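Local coordinates for lasso peptide isopeptidase AtxE2 (Asticcacaulis excentricus, PDB 5TXE), which hydrolyses the isopeptide bond of the lasso peptides astexin-2 and astexin-3, recognising their knotted shape and converting them to linear peptides, at residues R68-Q73 / R372-L377; K91-A96 / R360-Q365; D210-P215 / R222-I227; L407-R410 / E414-S417; L465-P470 / L500-D505. The protein carries 1 engineered substitution. All coordinates share one frame; numbering follows the deposited sequence.

Overall arrangement
Interactions 1 and 2 lie about 5 Å apart between centres and join the same two antiparallel sheets, which hold strands 69-78 and 83-92 early in the chain and strands 360-367 and 373-378 much later, as expected where a beta-propeller closes its ring. Interaction 2 is nested inside the loop closed by interaction 1, and so is interaction 3, a loop contact about 40 Å from interaction 1 between centres and next to residues that bind astexin-3. Interactions 4 and 5 follow in series, about 8 Å apart between centres; both reach the mixed sheet of the alpha/beta-hydrolase domain, interaction 4 as a hairpin within it, interaction 5 joining it to helix 494-512.

Interaction 1: residues R68-Q73 / R372-L377; sequences RYVAFQ and RRLVTL
The CD2 methyl of Leu-374 sits over one face of the Phe-72 ring in a CH-pi contact, 3.3 Å from the ring centroid and 17° off the ring normal. It is displaced slightly toward the rim, which makes Phe-72 CE1 the nearest ring carbon to Leu-374 CD2, at 3.2 Å, a carbon-carbon distance so short that its exact value is doubtful. Val-70, two residues earlier, adds a looser apolar touch, its CG1 4.5 Å from Leu-374 CD2. The side chains of Phe-72 and Leu-374 come from opposite directions and bridge strands too far apart to pair, for the CA atoms of Val-70 and Leu-374 are 9.5 Å apart. Phe-72 CG lies between its backbone N and carbonyl carbon (chi1 55°), which carries the ring toward Leu-374. In the next shell the Phe-72 ring meets that of Tyr-388 and packs on Val-89, and Leu-374 rests on Ala-364. Backbone hydrogen bonds to Lys-91 and Val-89 hold Val-70 and Phe-72 in their own sheet. The contact therefore lies between two blades, strand 69-78 flanked by strand 83-92 and strand 373-378 set between strands 360-367 and 384-388.

Interaction 2: residues K91-A96 / R360-Q365; sequences KATDGA and RLICAQ
Arg-360 reaches from its strand to the turn at Thr-93, and it does so with the guanidinium alone. From CB the chain passes through CG and CD without touching residues 91-96, bending at chi2 (-134°) and again at chi3 (-78°), and these bends swing the charged end round to the turn. NH1 comes 4.0 Å from Thr-93 OG1 but bonds to Gln-357, while the threonine hydroxyl bonds to the carbonyl O of Gly-67. NH2 makes the hydrogen bond of the contact, 2.5 Å to Thr-93 O, a short value whose exact length is doubtful. The oxygen lies in the guanidinium plane, yet the donor stands 39° out of the carbonyl plane. Beside this bond, Thr-93 CG2 packs 4.3 Å from Ile-362 CG1. The accepting carbonyl belongs to a type I turn, Ala-92 to Gly-95, stiffened by an Asx turn in which Asp-94 OD1 takes the N-H of Ala-96. A methionine in place of Arg-360 would probably leave Thr-93 O without this donor and the turn more weakly tied to the later sheet. With Asp-94 OD1 7.0 Å from Arg-360 NH2, the polar part of this contact is probably a charged donor on a neutral carbonyl, not an ion pair.

Interaction 3: residues D210-P215 / R222-I227; sequences DERFHP and RVLEPI
Arg-222 meets Arg-212 and His-214 at once. Its backbone N donates a nearly straight hydrogen bond, 2.8 Å, to Arg-212 O, and its CG lies against the same oxygen. The side chain bends at chi2 and chi3 to run alongside His-214, whose CB sits 3.6 Å above one face of the Arg-222 guanidinium, toward its rim; the His-214 ring is tilted 40° from that plane. A water donates to His-214 O and bonds weakly to Arg-222 NH1. The arginine also forms a cation-pi pair with Tyr-118, and His-214 NE2 bonds to Asn-562, a residue important for activity that binds astexin-3; a weak hydrogen bond links the same nitrogen to the backbone of the bound peptide. Val-223 turns its side chain away from residues 210-215. Leu-224 turns back, its CD1 3.8 Å from Arg-212 CG and 4.0 Å from Glu-211 OE2. Arg-212 is fixed by Asp-210 OD1, which takes its backbone N-H in an Asx turn and forms a salt bridge with NE through the syn lone pair. Both segments belong to the long loop between helix 190-202, on which Val-223 packs, and strand 230-235, while Glu-211 and His-214 touch helix 563-570.

Interaction 4: residues L407-R410 / E414-S417; sequences LRNR and EVFS
Leu-407 and Val-415 form the tight part of this beta hairpin. They are an antiparallel hydrogen-bonded pair: Val-415 N donates to Leu-407 O at 2.8 Å, nearly along the C=O axis, and Leu-407 N returns a bond of 3.2 Å to Val-415 O. Their side chains lie side by side, Leu-407 CD1 4.0 Å from Val-415 CB. Asn-409 crosses Val-415 at about a right angle, its CB 4.1 Å from Val-415 CG2, while its amide OD1 accepts from Asn-411 N and Ile-413 N in the connecting turn and its ND2 bonds to Thr-502. Leu-407, Asn-409 and Val-415 all touch helix 494-512.

The other face is looser. Arg-408, exposed, and Glu-414, partly so, are a non-hydrogen-bonded pair with CA atoms 4.5 Å apart. Arg-408 leaves with CG anti to the backbone N (chi1 -169°) and bends at chi3, bringing NH1 within 3.6 Å of Glu-414 CG. The salt bridge, Arg-408 NH2 to Glu-414 OE2 at 3.6 Å, is long, and the two planar groups stand 67° apart. Trp-324 lies against both side chains and donates from NE1 to Leu-407 O.

Stronger partners lie nearby: Arg-408 NH1 bonds to Gly-412 O and Glu-414 OE1 to Ala-325 N. The ion pair therefore probably adds diffuse charge attraction, whereas directed bonding between the strands comes from their backbones.

Interaction 5: residues L465-P470 / L500-D505; sequences LSFHSP and LHTLED
Phe-467 and Leu-503 approach with CA atoms 8.1 Å apart where strand 463-467 passes helix 494-512, a sheet-helix packing of the alpha/beta-hydrolase fold; the helix lies on the connection from this strand to the parallel strand 521-525. The Phe-467 ring carries the contact. Leu-503 CD2 sits over its centre in a CH-pi contact, 3.5 Å from the centroid and only 3° off the normal, almost equidistant from the six ring carbons. Ser-469 CA lies against the opposite face, so the ring is held between methyl and backbone. At the edge, in the ring plane, Thr-502 CG2 comes 4.0 Å from Phe-467 CE1. With chi1 at -177° the ring points away from its own backbone N and toward the helix, where Ile-499 and Leu-506 also touch it. Replacing Phe-467 with an alanine is likely to open a gap under the Leu-503 methyl and beside Thr-502, weakening the join of strand and helix. The Phe-467 side chain lies about 5 Å, between nearest atoms, from that of the catalytically important Tyr-438. Thr-502 OG1 is hydrogen-bonded to Asn-498 O, and Pro-470 CG meets this same OG1 tip to tip at 3.8 Å.

Interaction 1: residues R68-Q73 / R372-L377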
# COMPACT_ATOMS: atom_id res chain seq x y z
N ARG A 68 -27.59 6.89 -8.78
CA ARG A 68 -28.17 7.44 -7.55
C ARG A 68 -27.63 6.82 -6.26
O ARG A 68 -27.85 7.37 -5.20
CB ARG A 68 -29.71 7.38 -7.62
CG ARG A 68 -30.27 8.49 -8.56
CD ARG A 68 -31.80 8.64 -8.68
NE ARG A 68 -32.42 7.32 -8.57
CZ ARG A 68 -33.35 6.97 -7.68
NH1 ARG A 68 -33.86 7.86 -6.83
NH2 ARG A 68 -33.79 5.71 -7.66
N TYR A 69 -26.93 5.69 -6.36
CA TYR A 69 -26.39 5.00 -5.19
C TYR A 69 -24.92 4.65 -5.40
O TYR A 69 -24.46 4.46 -6.52
CB TYR A 69 -27.22 3.75 -4.85
CG TYR A 69 -28.61 4.11 -4.45
CD1 TYR A 69 -28.90 4.46 -3.14
CD2 TYR A 69 -29.66 4.16 -5.40
CE1 TYR A 69 -30.19 4.83 -2.76
CE2 TYR A 69 -30.95 4.53 -5.03
CZ TYR A 69 -31.20 4.88 -3.72
OH TYR A 69 -32.47 5.26 -3.33
N VAL A 70 -24.17 4.62 -4.30
CA VAL A 70 -22.80 4.14 -4.34
C VAL A 70 -22.66 2.97 -3.37
O VAL A 70 -23.15 3.03 -2.25
CB VAL A 70 -21.78 5.24 -4.03
CG1 VAL A 70 -21.99 5.87 -2.67
CG2 VAL A 70 -20.36 4.70 -4.16
N ALA A 71 -22.02 1.91 -3.82
CA ALA A 71 -21.78 0.72 -3.02
C ALA A 71 -20.27 0.54 -2.81
O ALA A 71 -19.45 0.79 -3.72
CB ALA A 71 -22.34 -0.50 -3.74
N PHE A 72 -19.91 0.11 -1.60
CA PHE A 72 -18.52 -0.01 -1.20
C PHE A 72 -18.44 -0.82 0.09
O PHE A 72 -19.43 -0.90 0.81
CB PHE A 72 -17.92 1.38 -0.95
CG PHE A 72 -18.70 2.22 0.04
CD1 PHE A 72 -19.85 2.84 -0.33
CD2 PHE A 72 -18.28 2.35 1.34
CE1 PHE A 72 -20.56 3.63 0.57
CE2 PHE A 72 -18.98 3.09 2.26
CZ PHE A 72 -20.13 3.75 1.88
N GLN A 73 -17.26 -1.40 0.37
CA GLN A 73 -16.98 -2.17 1.58
C GLN A 73 -16.23 -1.39 2.60
O GLN A 73 -15.28 -0.67 2.29
CB GLN A 73 -16.19 -3.41 1.25
CG GLN A 73 -16.02 -4.36 2.41
CD GLN A 73 -14.93 -5.37 2.10
OE1 GLN A 73 -15.17 -6.61 1.96
NE2 GLN A 73 -13.70 -4.84 1.92
N ARG A 372 -9.82 7.77 5.34
CA ARG A 372 -10.54 7.58 4.15
C ARG A 372 -12.07 7.67 4.34
O ARG A 372 -12.67 7.01 5.21
CB ARG A 372 -10.14 6.25 3.51
CG ARG A 372 -10.32 6.22 2.03
CD ARG A 372 -9.73 4.95 1.42
NE ARG A 372 -8.29 4.99 1.52
CZ ARG A 372 -7.52 3.91 1.49
NH1 ARG A 372 -8.04 2.69 1.36
NH2 ARG A 372 -6.20 4.03 1.56
N ARG A 373 -12.68 8.48 3.48
CA ARG A 373 -14.10 8.66 3.46
C ARG A 373 -14.55 8.88 2.03
O ARG A 373 -13.72 9.03 1.11
CB ARG A 373 -14.43 9.89 4.28
CG ARG A 373 -13.82 11.12 3.70
CD ARG A 373 -14.38 12.38 4.28
NE ARG A 373 -13.64 13.50 3.74
CZ ARG A 373 -13.83 14.80 4.04
NH1 ARG A 373 -14.75 15.21 4.91
NH2 ARG A 373 -13.05 15.70 3.46
N LEU A 374 -15.86 8.88 1.84
CA LEU A 374 -16.43 9.23 0.55
C LEU A 374 -16.85 10.71 0.52
O LEU A 374 -17.35 11.25 1.49
CB LEU A 374 -17.62 8.37 0.23
CG LEU A 374 -17.48 7.00 -0.41
CD1 LEU A 374 -16.09 6.43 -0.35
CD2 LEU A 374 -18.50 6.06 0.14
N VAL A 375 -16.72 11.30 -0.65
CA VAL A 375 -16.80 12.71 -0.89
C VAL A 375 -17.41 12.87 -2.27
O VAL A 375 -17.30 11.95 -3.10
CB VAL A 375 -15.35 13.18 -0.76
CG1 VAL A 375 -14.71 13.73 -2.01
CG2 VAL A 375 -15.07 13.87 0.54
N THR A 376 -18.13 13.99 -2.49
CA THR A 376 -18.54 14.37 -3.87
C THR A 376 -17.83 15.61 -4.31
O THR A 376 -17.62 16.52 -3.55
CB THR A 376 -20.08 14.60 -4.05
OG1 THR A 376 -20.50 15.63 -3.17
CG2 THR A 376 -20.86 13.40 -3.72
N LEU A 377 -17.40 15.62 -5.54
CA LEU A 377 -16.70 16.76 -6.06
C LEU A 377 -17.57 17.36 -7.18
O LEU A 377 -17.91 16.69 -8.15
CB LEU A 377 -15.36 16.29 -6.57
CG LEU A 377 -14.17 17.23 -6.45
CD1 LEU A 377 -14.20 18.10 -5.22
CD2 LEU A 377 -12.91 16.41 -6.36

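Interaction 2: residues K91-A96 / R360-Q365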
# COMPACT_ATOMS: atom_id res chain seq x y z
N LYS A 91 -25.14 3.73 -0.21
CA LYS A 91 -25.42 5.10 0.24
C LYS A 91 -25.94 5.92 -0.96
O LYS A 91 -25.35 5.88 -2.05
CB LYS A 91 -24.14 5.71 0.75
CG LYS A 91 -24.19 7.20 0.97
CD LYS A 91 -25.09 7.56 2.12
CE LYS A 91 -24.78 8.99 2.54
NZ LYS A 91 -25.56 9.40 3.72
N ALA A 92 -27.04 6.64 -0.78
CA ALA A 92 -27.59 7.48 -1.87
C ALA A 92 -26.63 8.60 -2.14
O ALA A 92 -26.14 9.25 -1.20
CB ALA A 92 -28.95 8.04 -1.49
N THR A 93 -26.33 8.83 -3.41
CA THR A 93 -25.38 9.86 -3.75
C THR A 93 -25.92 11.27 -3.51
O THR A 93 -25.13 12.18 -3.43
CB THR A 93 -24.89 9.72 -5.18
OG1 THR A 93 -26.02 9.73 -6.06
CG2 THR A 93 -24.19 8.42 -5.33
N ASP A 94 -27.21 11.45 -3.30
CA ASP A 94 -27.73 12.81 -2.98
C ASP A 94 -27.53 13.26 -1.54
O ASP A 94 -27.84 14.38 -1.19
CB ASP A 94 -29.22 12.97 -3.38
CG ASP A 94 -30.17 12.12 -2.53
OD1 ASP A 94 -29.82 11.65 -1.43
OD2 ASP A 94 -31.31 11.91 -3.01
N GLY A 95 -27.05 12.37 -0.68
CA GLY A 95 -26.77 12.78 0.69
C GLY A 95 -27.95 12.83 1.63
O GLY A 95 -27.76 13.10 2.80
N ALA A 96 -29.15 12.53 1.15
CA ALA A 96 -30.37 12.78 1.95
C ALA A 96 -30.76 11.64 2.90
O ALA A 96 -31.50 11.86 3.85
CB ALA A 96 -31.52 13.09 1.02
N ARG A 360 -21.14 15.43 -11.11
CA ARG A 360 -20.34 15.14 -9.92
C ARG A 360 -19.42 13.92 -10.10
O ARG A 360 -19.68 12.98 -10.85
CB ARG A 360 -21.18 15.08 -8.62
CG ARG A 360 -22.65 14.81 -8.82
CD ARG A 360 -23.51 15.75 -7.98
NE ARG A 360 -23.59 15.37 -6.57
CZ ARG A 360 -24.23 14.29 -6.10
NH1 ARG A 360 -24.84 13.42 -6.91
NH2 ARG A 360 -24.23 14.07 -4.80
N LEU A 361 -18.32 13.99 -9.38
CA LEU A 361 -17.45 12.87 -9.17
C LEU A 361 -17.76 12.37 -7.75
O LEU A 361 -17.87 13.16 -6.82
CB LEU A 361 -16.01 13.39 -9.25
CG LEU A 361 -14.98 12.56 -9.97
CD1 LEU A 361 -15.51 11.99 -11.28
CD2 LEU A 361 -13.76 13.41 -10.21
N ILE A 362 -17.94 11.07 -7.61
CA ILE A 362 -17.97 10.46 -6.30
C ILE A 362 -16.66 9.73 -6.07
O ILE A 362 -16.32 8.83 -6.85
CB ILE A 362 -19.13 9.47 -6.20
CG1 ILE A 362 -20.43 10.30 -6.21
CG2 ILE A 362 -19.16 8.78 -4.86
CD1 ILE A 362 -21.06 10.56 -7.52
N CYS A 363 -15.99 10.09 -5.00
CA CYS A 363 -14.62 9.62 -4.71
C CYS A 363 -14.43 9.13 -3.27
O CYS A 363 -15.09 9.60 -2.35
CB CYS A 363 -13.65 10.78 -4.87
SG CYS A 363 -13.67 11.54 -6.49
N ALA A 364 -13.46 8.24 -3.06
CA ALA A 364 -12.89 8.15 -1.73
C ALA A 364 -11.85 9.25 -1.63
O ALA A 364 -11.24 9.61 -2.61
CB ALA A 364 -12.24 6.79 -1.50
N GLN A 365 -11.60 9.74 -0.42
CA GLN A 365 -10.65 10.83 -0.22
C GLN A 365 -10.03 10.71 1.15
O GLN A 365 -10.66 10.22 2.10
CB GLN A 365 -11.39 12.16 -0.31
CG GLN A 365 -10.52 13.40 -0.15
CD GLN A 365 -10.50 13.97 1.26
OE1 GLN A 365 -11.46 13.85 2.02
NE2 GLN A 365 -9.42 14.63 1.61

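Interaction 3: residues D210-P215 / R222-I227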
# COMPACT_ATOMS: atom_id res chain seq x y z
N ASP A 210 14.46 -27.08 -5.99
CA ASP A 210 14.71 -26.42 -7.27
C ASP A 210 13.86 -25.12 -7.29
O ASP A 210 13.51 -24.53 -6.23
CB ASP A 210 14.34 -27.37 -8.43
CG ASP A 210 12.80 -27.80 -8.43
OD1 ASP A 210 11.97 -27.22 -7.67
OD2 ASP A 210 12.44 -28.71 -9.22
N GLU A 211 13.55 -24.67 -8.49
CA GLU A 211 12.91 -23.39 -8.77
C GLU A 211 11.50 -23.31 -8.19
O GLU A 211 10.91 -22.22 -8.21
CB GLU A 211 12.90 -23.09 -10.31
CG GLU A 211 11.85 -23.87 -11.19
CD GLU A 211 12.25 -25.29 -11.65
OE1 GLU A 211 13.40 -25.77 -11.37
OE2 GLU A 211 11.40 -25.96 -12.32
N ARG A 212 10.94 -24.40 -7.69
CA ARG A 212 9.60 -24.33 -7.10
C ARG A 212 9.57 -23.81 -5.65
O ARG A 212 8.51 -23.47 -5.15
CB ARG A 212 8.90 -25.67 -7.18
CG ARG A 212 8.74 -26.23 -8.61
CD ARG A 212 8.29 -27.67 -8.57
NE ARG A 212 9.29 -28.49 -7.90
CZ ARG A 212 9.10 -29.77 -7.56
NH1 ARG A 212 7.94 -30.38 -7.82
NH2 ARG A 212 10.08 -30.45 -6.97
N PHE A 213 10.72 -23.68 -5.00
CA PHE A 213 10.75 -23.37 -3.59
C PHE A 213 11.07 -21.95 -3.24
O PHE A 213 11.87 -21.29 -3.90
CB PHE A 213 11.77 -24.24 -2.88
CG PHE A 213 11.34 -25.66 -2.70
CD1 PHE A 213 11.44 -26.57 -3.73
CD2 PHE A 213 10.81 -26.08 -1.50
CE1 PHE A 213 11.00 -27.87 -3.55
CE2 PHE A 213 10.44 -27.37 -1.30
CZ PHE A 213 10.51 -28.26 -2.33
N HIS A 214 10.46 -21.50 -2.15
CA HIS A 214 10.72 -20.19 -1.56
C HIS A 214 10.76 -20.41 -0.05
O HIS A 214 9.76 -20.28 0.63
CB HIS A 214 9.64 -19.17 -1.98
CG HIS A 214 9.93 -17.77 -1.52
ND1 HIS A 214 9.25 -17.15 -0.50
CD2 HIS A 214 10.87 -16.90 -1.92
CE1 HIS A 214 9.71 -15.93 -0.33
NE2 HIS A 214 10.72 -15.75 -1.17
N PRO A 215 11.91 -20.78 0.48
CA PRO A 215 12.05 -21.28 1.84
C PRO A 215 11.61 -20.31 2.92
O PRO A 215 11.07 -20.71 3.98
CB PRO A 215 13.51 -21.56 1.97
CG PRO A 215 14.05 -21.67 0.58
CD PRO A 215 13.11 -20.96 -0.35
N ARG A 222 5.94 -24.59 -4.76
CA ARG A 222 4.82 -23.77 -5.22
C ARG A 222 4.40 -24.22 -6.61
O ARG A 222 5.19 -24.82 -7.37
CB ARG A 222 5.25 -22.31 -5.27
CG ARG A 222 5.83 -21.88 -3.96
CD ARG A 222 5.46 -20.59 -3.22
NE ARG A 222 5.96 -19.35 -3.81
CZ ARG A 222 6.23 -18.19 -3.17
NH1 ARG A 222 6.19 -18.03 -1.84
NH2 ARG A 222 6.60 -17.15 -3.91
N VAL A 223 3.18 -23.88 -6.97
CA VAL A 223 2.66 -24.13 -8.28
C VAL A 223 3.25 -23.10 -9.23
O VAL A 223 3.16 -21.89 -8.99
CB VAL A 223 1.13 -23.94 -8.29
CG1 VAL A 223 0.59 -24.03 -9.71
CG2 VAL A 223 0.43 -24.94 -7.35
N LEU A 224 3.80 -23.58 -10.33
CA LEU A 224 4.34 -22.72 -11.41
C LEU A 224 3.27 -22.35 -12.43
O LEU A 224 2.43 -23.18 -12.78
CB LEU A 224 5.45 -23.47 -12.14
CG LEU A 224 6.60 -23.91 -11.22
CD1 LEU A 224 7.60 -24.81 -11.98
CD2 LEU A 224 7.31 -22.70 -10.62
N GLU A 225 3.34 -21.15 -12.96
CA GLU A 225 2.68 -20.82 -14.22
C GLU A 225 3.15 -21.79 -15.32
O GLU A 225 4.26 -22.28 -15.24
CB GLU A 225 3.03 -19.39 -14.59
CG GLU A 225 2.30 -18.35 -13.75
CD GLU A 225 0.79 -18.41 -13.97
OE1 GLU A 225 0.31 -19.06 -14.95
OE2 GLU A 225 0.06 -17.79 -13.18
N PRO A 226 2.37 -22.08 -16.37
CA PRO A 226 1.11 -21.39 -16.69
C PRO A 226 -0.04 -22.14 -16.05
O PRO A 226 -0.08 -23.37 -16.09
CB PRO A 226 1.02 -21.54 -18.22
CG PRO A 226 1.65 -22.89 -18.48
CD PRO A 226 2.74 -23.07 -17.41
N ILE A 227 -0.97 -21.41 -15.47
CA ILE A 227 -2.19 -22.02 -15.01
C ILE A 227 -3.31 -21.17 -15.62
O ILE A 227 -3.36 -19.97 -15.39
CB ILE A 227 -2.34 -21.90 -13.48
CG1 ILE A 227 -1.31 -22.73 -12.74
CG2 ILE A 227 -3.74 -22.30 -13.03
CD1 ILE A 227 -1.37 -24.24 -12.97
O HOH W 1 6.75 -20.89 -0.23

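Interaction 4: residues L407-R410 / E414-S417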
# COMPACT_ATOMS: atom_id res chain seq x y z
N LEU A 407 11.80 20.85 0.75
CA LEU A 407 13.14 21.24 0.53
C LEU A 407 13.66 20.59 -0.76
O LEU A 407 12.98 19.75 -1.38
CB LEU A 407 14.03 20.92 1.73
CG LEU A 407 14.23 19.47 2.19
CD1 LEU A 407 15.20 18.67 1.32
CD2 LEU A 407 14.77 19.52 3.63
N ARG A 408 14.82 21.06 -1.19
CA ARG A 408 15.47 20.48 -2.33
C ARG A 408 16.63 19.83 -1.67
O ARG A 408 17.24 20.43 -0.79
CB ARG A 408 15.92 21.53 -3.32
CG ARG A 408 16.36 20.91 -4.64
CD ARG A 408 16.75 21.96 -5.67
NE ARG A 408 15.64 22.76 -6.20
CZ ARG A 408 14.80 22.36 -7.15
NH1 ARG A 408 14.86 21.13 -7.66
NH2 ARG A 408 13.85 23.18 -7.57
N ASN A 409 16.89 18.59 -2.03
CA ASN A 409 17.94 17.86 -1.38
C ASN A 409 19.27 18.15 -2.04
O ASN A 409 19.32 18.83 -3.08
CB ASN A 409 17.61 16.35 -1.25
CG ASN A 409 17.75 15.56 -2.54
OD1 ASN A 409 18.31 16.01 -3.51
ND2 ASN A 409 17.20 14.32 -2.54
N ARG A 410 20.34 17.62 -1.45
CA ARG A 410 21.68 17.86 -1.95
C ARG A 410 21.92 17.34 -3.37
O ARG A 410 22.83 17.77 -4.05
CB ARG A 410 22.74 17.37 -0.93
CG ARG A 410 22.66 15.95 -0.32
CD ARG A 410 23.99 15.68 0.41
NE ARG A 410 23.98 15.10 1.75
CZ ARG A 410 23.53 15.67 2.87
NH1 ARG A 410 22.91 16.83 2.83
NH2 ARG A 410 23.66 15.04 4.03
N GLU A 414 13.47 17.70 -5.55
CA GLU A 414 12.41 18.25 -4.71
C GLU A 414 11.89 17.17 -3.76
O GLU A 414 11.62 16.06 -4.18
CB GLU A 414 11.24 18.76 -5.57
CG GLU A 414 11.65 19.90 -6.52
CD GLU A 414 10.54 20.39 -7.44
OE1 GLU A 414 9.37 19.95 -7.35
OE2 GLU A 414 10.86 21.29 -8.22
N VAL A 415 11.73 17.52 -2.50
CA VAL A 415 11.29 16.61 -1.48
C VAL A 415 10.12 17.22 -0.72
O VAL A 415 10.16 18.40 -0.41
CB VAL A 415 12.41 16.40 -0.49
CG1 VAL A 415 11.93 15.55 0.69
CG2 VAL A 415 13.60 15.77 -1.18
N PHE A 416 9.09 16.42 -0.42
CA PHE A 416 8.20 16.84 0.65
C PHE A 416 8.16 15.77 1.75
O PHE A 416 8.55 14.60 1.52
CB PHE A 416 6.81 17.20 0.12
CG PHE A 416 5.88 16.01 -0.11
CD1 PHE A 416 5.85 15.34 -1.32
CD2 PHE A 416 5.00 15.61 0.90
CE1 PHE A 416 4.96 14.30 -1.54
CE2 PHE A 416 4.13 14.55 0.71
CZ PHE A 416 4.10 13.89 -0.52
N SER A 417 7.72 16.19 2.93
CA SER A 417 7.40 15.30 4.02
C SER A 417 6.51 16.03 4.99
O SER A 417 6.35 17.22 4.85
CB SER A 417 8.67 14.86 4.71
OG SER A 417 9.39 13.97 3.87

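Interaction 5: residues L465-P470 / L500-D505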
# COMPACT_ATOMS: atom_id res chain seq x y z
N LEU A 465 8.37 12.71 11.89
CA LEU A 465 8.56 13.02 10.52
C LEU A 465 7.97 11.88 9.72
O LEU A 465 8.50 10.78 9.71
CB LEU A 465 10.04 13.18 10.21
CG LEU A 465 10.39 13.46 8.76
CD1 LEU A 465 9.87 14.79 8.29
CD2 LEU A 465 11.91 13.44 8.64
N SER A 466 6.89 12.19 9.03
CA SER A 466 6.28 11.30 8.08
C SER A 466 6.94 11.57 6.73
O SER A 466 6.56 12.50 6.00
CB SER A 466 4.77 11.56 8.03
OG SER A 466 4.13 10.68 7.16
N PHE A 467 7.91 10.73 6.43
CA PHE A 467 8.79 10.84 5.27
C PHE A 467 8.20 10.33 4.01
O PHE A 467 7.68 9.24 3.97
CB PHE A 467 10.00 9.96 5.54
CG PHE A 467 11.06 10.00 4.49
CD1 PHE A 467 11.56 11.19 4.00
CD2 PHE A 467 11.64 8.82 4.07
CE1 PHE A 467 12.57 11.21 3.04
CE2 PHE A 467 12.67 8.83 3.12
CZ PHE A 467 13.15 10.03 2.63
N HIS A 468 8.26 11.15 2.97
CA HIS A 468 7.83 10.74 1.68
C HIS A 468 9.05 10.58 0.85
O HIS A 468 9.66 11.52 0.43
CB HIS A 468 6.89 11.73 1.05
CG HIS A 468 6.27 11.19 -0.18
ND1 HIS A 468 5.06 10.52 -0.16
CD2 HIS A 468 6.72 11.15 -1.47
CE1 HIS A 468 4.78 10.10 -1.38
NE2 HIS A 468 5.75 10.48 -2.20
N SER A 469 9.40 9.36 0.60
CA SER A 469 10.63 9.09 -0.08
C SER A 469 10.71 9.83 -1.43
O SER A 469 9.76 9.80 -2.20
CB SER A 469 10.73 7.60 -0.34
OG SER A 469 12.08 7.33 -0.62
N PRO A 470 11.86 10.44 -1.75
CA PRO A 470 11.88 11.20 -2.98
C PRO A 470 12.18 10.36 -4.22
O PRO A 470 12.63 9.20 -4.13
CB PRO A 470 13.04 12.17 -2.73
CG PRO A 470 14.00 11.34 -1.97
CD PRO A 470 13.13 10.56 -1.02
N LEU A 500 19.19 8.33 2.20
CA LEU A 500 19.76 8.60 3.52
C LEU A 500 20.15 10.08 3.66
O LEU A 500 19.89 10.72 4.70
CB LEU A 500 20.96 7.74 3.76
CG LEU A 500 21.69 7.99 5.06
CD1 LEU A 500 20.84 7.73 6.27
CD2 LEU A 500 22.90 7.11 5.14
N HIS A 501 20.74 10.62 2.59
CA HIS A 501 21.12 12.04 2.61
C HIS A 501 19.92 12.91 2.70
O HIS A 501 19.95 13.95 3.36
CB HIS A 501 21.90 12.41 1.37
CG HIS A 501 23.30 11.89 1.31
ND1 HIS A 501 24.14 11.83 2.41
CD2 HIS A 501 24.03 11.46 0.26
CE1 HIS A 501 25.32 11.36 2.04
NE2 HIS A 501 25.28 11.12 0.74
N THR A 502 18.81 12.50 2.10
CA THR A 502 17.57 13.28 2.23
C THR A 502 17.06 13.28 3.64
O THR A 502 16.63 14.29 4.14
CB THR A 502 16.46 12.77 1.30
OG1 THR A 502 16.94 12.78 -0.04
CG2 THR A 502 15.21 13.63 1.37
N LEU A 503 17.13 12.14 4.31
CA LEU A 503 16.73 12.12 5.72
C LEU A 503 17.63 13.02 6.58
O LEU A 503 17.14 13.69 7.48
CB LEU A 503 16.79 10.70 6.28
CG LEU A 503 15.67 9.78 5.79
CD1 LEU A 503 15.96 8.39 6.24
CD2 LEU A 503 14.31 10.24 6.31
N GLU A 504 18.92 12.96 6.33
CA GLU A 504 19.87 13.82 7.01
C GLU A 504 19.58 15.32 6.73
O GLU A 504 19.60 16.12 7.65
CB GLU A 504 21.30 13.44 6.67
CG GLU A 504 21.72 12.07 7.24
CD GLU A 504 23.08 11.59 6.75
OE1 GLU A 504 23.67 12.23 5.83
OE2 GLU A 504 23.60 10.57 7.29
N ASP A 505 19.18 15.67 5.51
CA ASP A 505 18.76 17.05 5.20
C ASP A 505 17.54 17.44 6.01
O ASP A 505 17.50 18.51 6.61
CB ASP A 505 18.44 17.22 3.71
CG ASP A 505 19.67 16.98 2.82
OD1 ASP A 505 20.79 17.17 3.31
OD2 ASP A 505 19.53 16.61 1.63